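Local coordinates for protein cystatin-2 (Ornithodoros moubata, PDB 3L0R) that inhibits a broad range of papain-type cysteine proteinases, including cathepsins L, S, B, C and H, as a secreted salivary cystatin of a soft tick, at residues E33-V38 with C65-V70; Q47-M52 with V91-P96. One frame throughout, in Å; residues are numbered along the deposited sequence. Where two conformers were deposited one is given.

Overall arrangement
Contacts 1 and 2 lie on opposite sides of the chain's centre, with their own centres 27 Å and nearest atoms about 9 Å apart. Strand 34-48 connects them. Its start pairs in contact 1 with the end of strand 52-66, closing the long hairpin's far end, while its end leads into the turn that contact 2 sets against strand 86-95. Strands 34-48, 52-66 and 86-95 are consecutive in the antiparallel sheet of the cystatin fold. By analogy with related cystatins, contact 2 probably belongs to the protease-binding end of the molecule. A glycerol, probably from the crystallisation liquor, lies about 3 Å from the His94 side chain. Contact 1, with the Cys65-Cys77 disulfide, lies at the other end.

Contact 1 (E33-V38 with C65-V70); sequences EFYDTV and CKIGEV
Phe34 and Lys66 form an antiparallel non-hydrogen-bonded pair, CA to CA 4.3 Å, at the end of the long cystatin hairpin farthest from its turn. Backbone bonds flank the pair, from Tyr35 N to Cys65 O and from Ile67 N to Glu33 O, and a water donates to both Glu33 O and Ile67 O. The apolar part centres on the buried Tyr35 ring. Ile67 CG1 sits over the middle of one face, 3.7 Å from the centroid and 7° off the normal, a CH-pi contact, and Cys65 CB meets Tyr35 CD2 at 3.8 Å. Tyr72 packs edge-to-face with the Tyr35 ring, and Cys65 SG forms a disulfide with Cys77. An alanine in place of Tyr35 would probably leave a gap over Ile67 CG1 and beside Cys65 CB. The charged part is more exposed: Glu33, extended with CG anti to its backbone N (chi1 -179°), reaches Lys66 NZ with OE2 at 2.9 Å, a salt bridge whose hydrogen bond is weak. Lys66 bends at its last torsion to meet it, and its CG lies over one face of the Phe34 ring. A second water links Tyr35 OH, at 2.6 Å, with Gly68 N and Val70 O.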
ATOM      1  N   GLU A  33      13.868  -4.535  10.307  1.00 62.92           N
ATOM      2  CA  GLU A  33      14.015  -3.743  11.516  1.00 64.46           C
ATOM      3  C   GLU A  33      13.036  -2.548  11.482  1.00 62.28           C
ATOM      4  O   GLU A  33      12.489  -2.156  12.506  1.00 62.69           O
ATOM      5  CB  GLU A  33      15.469  -3.278  11.600  1.00 66.88           C
ATOM      6  CG  GLU A  33      15.859  -2.445  12.808  1.00 70.15           C
ATOM      7  CD  GLU A  33      17.322  -2.034  12.765  1.00 72.88           C
ATOM      8  OE1 GLU A  33      17.913  -2.017  11.662  1.00 75.37           O
ATOM      9  OE2 GLU A  33      17.882  -1.721  13.826  1.00 76.95           O
ATOM     10  N   PHE A  34      12.798  -2.000  10.291  1.00 60.21           N
ATOM     11  CA  PHE A  34      11.988  -0.788  10.141  1.00 58.66           C
ATOM     12  C   PHE A  34      10.776  -1.020   9.284  1.00 56.31           C
ATOM     13  O   PHE A  34      10.799  -1.850   8.374  1.00 55.27           O
ATOM     14  CB  PHE A  34      12.809   0.342   9.506  1.00 58.63           C
ATOM     15  CG  PHE A  34      13.974   0.760  10.329  1.00 61.77           C
ATOM     16  CD1 PHE A  34      13.836   1.763  11.292  1.00 63.35           C
ATOM     17  CD2 PHE A  34      15.216   0.145  10.163  1.00 64.04           C
ATOM     18  CE1 PHE A  34      14.926   2.166  12.087  1.00 66.71           C
ATOM     19  CE2 PHE A  34      16.319   0.541  10.943  1.00 67.74           C
ATOM     20  CZ  PHE A  34      16.172   1.555  11.914  1.00 68.00           C
ATOM     21  N   TYR A  35       9.721  -0.261   9.556  1.00 55.40           N
ATOM     22  CA  TYR A  35       8.621  -0.200   8.625  1.00 54.13           C
ATOM     23  C   TYR A  35       9.127   0.365   7.315  1.00 53.62           C
ATOM     24  O   TYR A  35       9.952   1.298   7.296  1.00 54.60           O
ATOM     25  CB  TYR A  35       7.489   0.690   9.140  1.00 54.17           C
ATOM     26  CG  TYR A  35       6.713   0.121  10.305  1.00 54.53           C
ATOM     27  CD1 TYR A  35       5.751  -0.872  10.113  1.00 54.52           C
ATOM     28  CD2 TYR A  35       6.916   0.605  11.599  1.00 55.39           C
ATOM     29  CE1 TYR A  35       5.007  -1.397  11.213  1.00 55.95           C
ATOM     30  CE2 TYR A  35       6.195   0.098  12.689  1.00 57.17           C
ATOM     31  CZ  TYR A  35       5.247  -0.901  12.490  1.00 56.65           C
ATOM     32  OH  TYR A  35       4.544  -1.374  13.565  1.00 58.05           O
ATOM     33  N   ASP A  36       8.641  -0.208   6.221  1.00 52.49           N
ATOM     34  CA  ASP A  36       8.753   0.451   4.926  1.00 52.30           C
ATOM     35  C   ASP A  36       7.611   1.449   4.846  1.00 52.21           C
ATOM     36  O   ASP A  36       6.575   1.302   5.530  1.00 52.36           O
ATOM     37  CB  ASP A  36       8.651  -0.551   3.770  1.00 51.60           C
ATOM     38  CG  ASP A  36       9.855  -1.468   3.670  1.00 52.96           C
ATOM     39  OD1 ASP A  36      11.002  -1.046   3.957  1.00 53.51           O
ATOM     40  OD2 ASP A  36       9.642  -2.633   3.287  1.00 55.47           O
ATOM     41  N   THR A  37       7.785   2.463   4.011  1.00 51.89           N
ATOM     42  CA  THR A  37       6.718   3.429   3.806  1.00 51.77           C
ATOM     43  C   THR A  37       6.537   3.754   2.325  1.00 51.79           C
ATOM     44  O   THR A  37       7.342   3.360   1.476  1.00 51.18           O
ATOM     45  CB  THR A  37       6.947   4.721   4.657  1.00 53.25           C
ATOM     46  OG1 THR A  37       5.784   5.554   4.584  1.00 52.60           O
ATOM     47  CG2 THR A  37       8.188   5.496   4.175  1.00 52.81           C
ATOM     48  N   VAL A  38       5.480   4.497   2.035  1.00 52.81           N
ATOM     49  CA  VAL A  38       5.166   4.891   0.684  1.00 53.46           C
ATOM     50  C   VAL A  38       5.851   6.203   0.306  1.00 54.85           C
ATOM     51  O   VAL A  38       5.780   7.183   1.040  1.00 56.85           O
ATOM     52  CB  VAL A  38       3.644   5.005   0.486  1.00 54.13           C
ATOM     53  CG1 VAL A  38       3.316   5.416  -0.953  1.00 55.89           C
ATOM     54  CG2 VAL A  38       2.987   3.700   0.810  1.00 52.92           C
ATOM     55  N   CYS A  65      10.803   4.636  11.227  1.00 59.59           N
ATOM     56  CA  CYS A  65      10.105   3.955  12.323  1.00 60.80           C
ATOM     57  C   CYS A  65      10.531   2.518  12.524  1.00 60.62           C
ATOM     58  O   CYS A  65      10.368   1.687  11.645  1.00 58.91           O
ATOM     59  CB  CYS A  65       8.602   3.991  12.128  1.00 60.18           C
ATOM     60  SG  CYS A  65       7.883   5.620  12.230  1.00 62.90           S
ATOM     61  N   LYS A  66      11.057   2.235  13.708  1.00 62.88           N
ATOM     62  CA  LYS A  66      11.468   0.893  14.047  1.00 64.04           C
ATOM     63  C   LYS A  66      10.273   0.057  14.522  1.00 64.77           C
ATOM     64  O   LYS A  66       9.522   0.447  15.430  1.00 66.09           O
ATOM     65  CB  LYS A  66      12.581   0.927  15.083  1.00 66.57           C
ATOM     66  CG  LYS A  66      13.439  -0.308  15.054  1.00 69.01           C
ATOM     67  CD  LYS A  66      14.285  -0.389  16.288  1.00 74.43           C
ATOM     68  CE  LYS A  66      14.702  -1.820  16.563  1.00 77.60           C
ATOM     69  NZ  LYS A  66      16.040  -2.063  15.994  1.00 78.57           N
ATOM     70  N   ILE A  67      10.102  -1.089  13.872  1.00 63.86           N
ATOM     71  CA  ILE A  67       9.015  -1.996  14.147  1.00 64.28           C
ATOM     72  C   ILE A  67       9.082  -2.480  15.605  1.00 68.18           C
ATOM     73  O   ILE A  67      10.160  -2.835  16.107  1.00 69.11           O
ATOM     74  CB  ILE A  67       9.065  -3.184  13.156  1.00 63.55           C
ATOM     75  CG1 ILE A  67       8.810  -2.691  11.727  1.00 59.74           C
ATOM     76  CG2 ILE A  67       8.089  -4.317  13.580  1.00 64.89           C
ATOM     77  CD1 ILE A  67       9.094  -3.709  10.643  1.00 57.24           C
ATOM     78  N   GLY A  68       7.930  -2.479  16.274  1.00 69.84           N
ATOM     79  CA  GLY A  68       7.841  -2.933  17.659  1.00 74.63           C
ATOM     80  C   GLY A  68       8.260  -1.874  18.661  1.00 76.85           C
ATOM     81  O   GLY A  68       8.098  -2.057  19.871  1.00 81.04           O
ATOM     82  N   GLU A  69       8.812  -0.772  18.156  1.00 74.75           N
ATOM     83  CA  GLU A  69       9.230   0.357  18.977  0.50 76.37           C
ATOM     84  C   GLU A  69       8.171   1.465  18.940  1.00 76.14           C
ATOM     85  O   GLU A  69       7.933   2.143  19.929  1.00 78.87           O
ATOM     86  CB  GLU A  69      10.590   0.873  18.493  0.50 74.72           C
ATOM     87  CG  GLU A  69      11.414   1.572  19.556  0.50 77.96           C
ATOM     88  CD  GLU A  69      12.912   1.424  19.334  0.50 78.25           C
ATOM     89  OE1 GLU A  69      13.440   0.316  19.577  0.50 79.15           O
ATOM     90  OE2 GLU A  69      13.561   2.421  18.937  0.50 77.14           O
ATOM     91  N   VAL A  70       7.544   1.644  17.778  1.00 73.48           N
ATOM     92  CA  VAL A  70       6.469   2.636  17.614  1.00 73.61           C
ATOM     93  C   VAL A  70       5.326   2.053  16.796  1.00 72.51           C
ATOM     94  O   VAL A  70       5.497   1.046  16.094  1.00 71.08           O
ATOM     95  CB  VAL A  70       6.946   3.975  16.932  1.00 72.00           C
ATOM     96  CG1 VAL A  70       7.914   4.748  17.833  1.00 74.10           C
ATOM     97  CG2 VAL A  70       7.545   3.719  15.545  1.00 67.24           C
TER
HETATM   98  O   HOH W   1      12.594  -3.659  14.674  1.00 67.22           O
HETATM   99  O   HOH W   2       5.506  -1.442  15.964  1.00 64.57           O

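Contact 2 (Q47-M52 with V91-P96)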
ATOM      1  N   GLN A  47     -11.309  -3.309  -9.145  1.00 49.47           N
ATOM      2  CA  GLN A  47     -12.087  -4.393  -9.697  1.00 51.03           C
ATOM      3  C   GLN A  47     -13.235  -4.640  -8.739  1.00 50.79           C
ATOM      4  O   GLN A  47     -13.015  -4.805  -7.532  1.00 50.18           O
ATOM      5  CB  GLN A  47     -11.232  -5.657  -9.826  1.00 51.63           C
ATOM      6  CG  GLN A  47     -11.953  -6.864 -10.445  1.00 54.13           C
ATOM      7  CD  GLN A  47     -11.094  -8.113 -10.443  1.00 56.80           C
ATOM      8  OE1 GLN A  47     -10.575  -8.520  -9.401  1.00 57.17           O
ATOM      9  NE2 GLN A  47     -10.931  -8.726 -11.610  1.00 59.49           N
ATOM     10  N   VAL A  48     -14.447  -4.676  -9.282  1.00 52.35           N
ATOM     11  CA  VAL A  48     -15.648  -4.949  -8.511  1.00 52.24           C
ATOM     12  C   VAL A  48     -15.859  -6.456  -8.395  1.00 52.87           C
ATOM     13  O   VAL A  48     -16.114  -7.129  -9.389  1.00 54.96           O
ATOM     14  CB  VAL A  48     -16.905  -4.310  -9.184  1.00 55.29           C
ATOM     15  CG1 VAL A  48     -18.199  -4.627  -8.388  1.00 55.10           C
ATOM     16  CG2 VAL A  48     -16.702  -2.811  -9.401  1.00 54.61           C
ATOM     17  N   VAL A  49     -15.763  -6.960  -7.168  1.00 51.87           N
ATOM     18  CA  VAL A  49     -16.065  -8.357  -6.833  1.00 52.18           C
ATOM     19  C   VAL A  49     -17.126  -8.365  -5.704  1.00 52.60           C
ATOM     20  O   VAL A  49     -17.995  -7.484  -5.676  1.00 53.15           O
ATOM     21  CB  VAL A  49     -14.765  -9.132  -6.467  1.00 52.16           C
ATOM     22  CG1 VAL A  49     -13.938  -9.443  -7.730  1.00 51.04           C
ATOM     23  CG2 VAL A  49     -13.933  -8.341  -5.432  1.00 49.16           C
ATOM     24  N   ALA A  50     -17.098  -9.334  -4.790  1.00 53.26           N
ATOM     25  CA  ALA A  50     -18.012  -9.258  -3.641  1.00 54.71           C
ATOM     26  C   ALA A  50     -17.402  -8.310  -2.614  1.00 54.56           C
ATOM     27  O   ALA A  50     -17.026  -8.719  -1.511  1.00 56.06           O
ATOM     28  CB  ALA A  50     -18.290 -10.636  -3.042  1.00 56.29           C
ATOM     29  N   GLY A  51     -17.339  -7.033  -2.998  1.00 54.02           N
ATOM     30  CA  GLY A  51     -16.441  -6.040  -2.416  1.00 53.25           C
ATOM     31  C   GLY A  51     -15.631  -5.424  -3.555  1.00 52.34           C
ATOM     32  O   GLY A  51     -16.037  -5.494  -4.726  1.00 52.83           O
ATOM     33  N   MET A  52     -14.485  -4.837  -3.218  1.00 60.55           N
ATOM     34  CA  MET A  52     -13.600  -4.161  -4.167  1.00 58.92           C
ATOM     35  C   MET A  52     -12.155  -4.630  -4.033  1.00 56.98           C
ATOM     36  O   MET A  52     -11.634  -4.752  -2.919  1.00 56.33           O
ATOM     37  CB  MET A  52     -13.625  -2.650  -3.930  1.00 59.18           C
ATOM     38  CG  MET A  52     -14.906  -1.954  -4.372  1.00 64.52           C
ATOM     39  SD  MET A  52     -15.054  -1.859  -6.174  1.00 69.52           S
ATOM     40  CE  MET A  52     -13.429  -1.279  -6.561  1.00 63.38           C
ATOM     41  N   VAL A  91      -2.195  -5.648  -3.820  1.00 53.73           N
ATOM     42  CA  VAL A  91      -3.621  -5.880  -3.998  1.00 53.77           C
ATOM     43  C   VAL A  91      -4.283  -5.980  -2.628  1.00 53.99           C
ATOM     44  O   VAL A  91      -3.905  -6.826  -1.799  1.00 54.39           O
ATOM     45  CB  VAL A  91      -3.935  -7.122  -4.864  1.00 55.41           C
ATOM     46  CG1 VAL A  91      -5.452  -7.265  -5.066  1.00 55.07           C
ATOM     47  CG2 VAL A  91      -3.222  -7.048  -6.221  1.00 54.63           C
ATOM     48  N   ILE A  92      -5.238  -5.068  -2.413  1.00 53.57           N
ATOM     49  CA  ILE A  92      -6.089  -5.003  -1.226  1.00 53.35           C
ATOM     50  C   ILE A  92      -7.507  -5.378  -1.608  1.00 54.25           C
ATOM     51  O   ILE A  92      -8.091  -4.797  -2.536  1.00 53.63           O
ATOM     52  CB  ILE A  92      -6.128  -3.575  -0.571  1.00 52.30           C
ATOM     53  CG1 ILE A  92      -4.752  -3.156  -0.084  1.00 51.60           C
ATOM     54  CG2 ILE A  92      -7.120  -3.517   0.613  1.00 52.31           C
ATOM     55  CD1 ILE A  92      -4.077  -2.215  -0.984  1.00 54.05           C
ATOM     56  N   TYR A  93      -8.030  -6.349  -0.860  1.00 55.53           N
ATOM     57  CA  TYR A  93      -9.409  -6.781  -0.890  1.00 57.07           C
ATOM     58  C   TYR A  93     -10.182  -6.096   0.241  1.00 56.82           C
ATOM     59  O   TYR A  93      -9.817  -6.222   1.415  1.00 56.00           O
ATOM     60  CB  TYR A  93      -9.438  -8.285  -0.701  1.00 59.81           C
ATOM     61  CG  TYR A  93     -10.791  -8.912  -0.893  1.00 63.77           C
ATOM     62  CD1 TYR A  93     -11.576  -8.590  -1.985  1.00 66.64           C
ATOM     63  CD2 TYR A  93     -11.283  -9.830   0.009  1.00 65.97           C
ATOM     64  CE1 TYR A  93     -12.817  -9.165  -2.175  1.00 69.09           C
ATOM     65  CE2 TYR A  93     -12.521 -10.404  -0.177  1.00 70.48           C
ATOM     66  CZ  TYR A  93     -13.279 -10.064  -1.281  1.00 70.38           C
ATOM     67  OH  TYR A  93     -14.514 -10.631  -1.488  1.00 73.54           O
ATOM     68  N   HIS A  94     -11.240  -5.363  -0.130  1.00 58.13           N
ATOM     69  CA  HIS A  94     -12.064  -4.593   0.803  1.00 55.92           C
ATOM     70  C   HIS A  94     -13.506  -5.112   0.796  1.00 54.04           C
ATOM     71  O   HIS A  94     -14.139  -5.189  -0.255  1.00 53.53           O
ATOM     72  CB  HIS A  94     -12.036  -3.101   0.422  1.00 57.19           C
ATOM     73  CG  HIS A  94     -12.701  -2.185   1.416  1.00 58.27           C
ATOM     74  ND1 HIS A  94     -13.230  -0.960   1.059  1.00 61.61           N
ATOM     75  CD2 HIS A  94     -12.902  -2.298   2.751  1.00 58.71           C
ATOM     76  CE1 HIS A  94     -13.736  -0.365   2.125  1.00 60.30           C
ATOM     77  NE2 HIS A  94     -13.540  -1.149   3.166  1.00 60.58           N
ATOM     78  N   VAL A  95     -14.013  -5.484   1.973  1.00 52.89           N
ATOM     79  CA  VAL A  95     -15.424  -5.815   2.129  1.00 51.20           C
ATOM     80  C   VAL A  95     -16.044  -4.735   3.027  1.00 52.35           C
ATOM     81  O   VAL A  95     -16.062  -4.879   4.261  1.00 53.94           O
ATOM     82  CB  VAL A  95     -15.606  -7.223   2.725  1.00 51.02           C
ATOM     83  CG1 VAL A  95     -17.099  -7.573   2.921  1.00 48.14           C
ATOM     84  CG2 VAL A  95     -14.899  -8.251   1.846  1.00 51.94           C
ATOM     85  N   PRO A  96     -16.557  -3.649   2.416  1.00 53.20           N
ATOM     86  CA  PRO A  96     -16.928  -2.455   3.190  1.00 56.14           C
ATOM     87  C   PRO A  96     -17.995  -2.719   4.269  1.00 57.23           C
ATOM     88  O   PRO A  96     -17.896  -2.173   5.376  1.00 60.34           O
ATOM     89  CB  PRO A  96     -17.446  -1.469   2.121  1.00 58.75           C
ATOM     90  CG  PRO A  96     -16.881  -1.963   0.837  1.00 57.34           C
ATOM     91  CD  PRO A  96     -16.832  -3.478   0.986  1.00 53.90           C
TER
HETATM   92  O   HOH W   3     -15.263 -11.295  -3.917  1.00 68.48           O
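Met52 and His94 are an antiparallel hydrogen-bonded pair, CA to CA 5.2 Å, joined both ways by Met52 N to His94 O at 3.0 Å and His94 N to Met52 O at 2.9 Å. Just before this pair, Gly51 CA passes 3.3 Å from His94 O; a CB there would run into that oxygen. Ala50 is the centre of an inverse gamma turn, closed by a weak bond from Gly51 N to Val49 O, and Val49 N donates back to Gly51 O. Tyr93 supplies the main side-chain contact. With CG anti to its backbone N (chi1 -172°), its ring extends to the turn, where Val49 CG2 meets the ring edge in plane, 3.5 Å from Tyr93 CE1. Tyr93 OH ends 3.2 Å from Ala50 O, and a water that accepts from Ala50 N also hydrogen-bonds to Tyr93 OH at 2.6 Å. On the sheet face shared by Met52 and His94, the imidazole has Pro96 CG over one face, nearer the ring's margin than its centre. QVVAG is the QxVxG loop of the cystatins, with the second hairpin loop near Pro96; in relatives, and probably here, both belong to the wedge entering the protease active-site cleft.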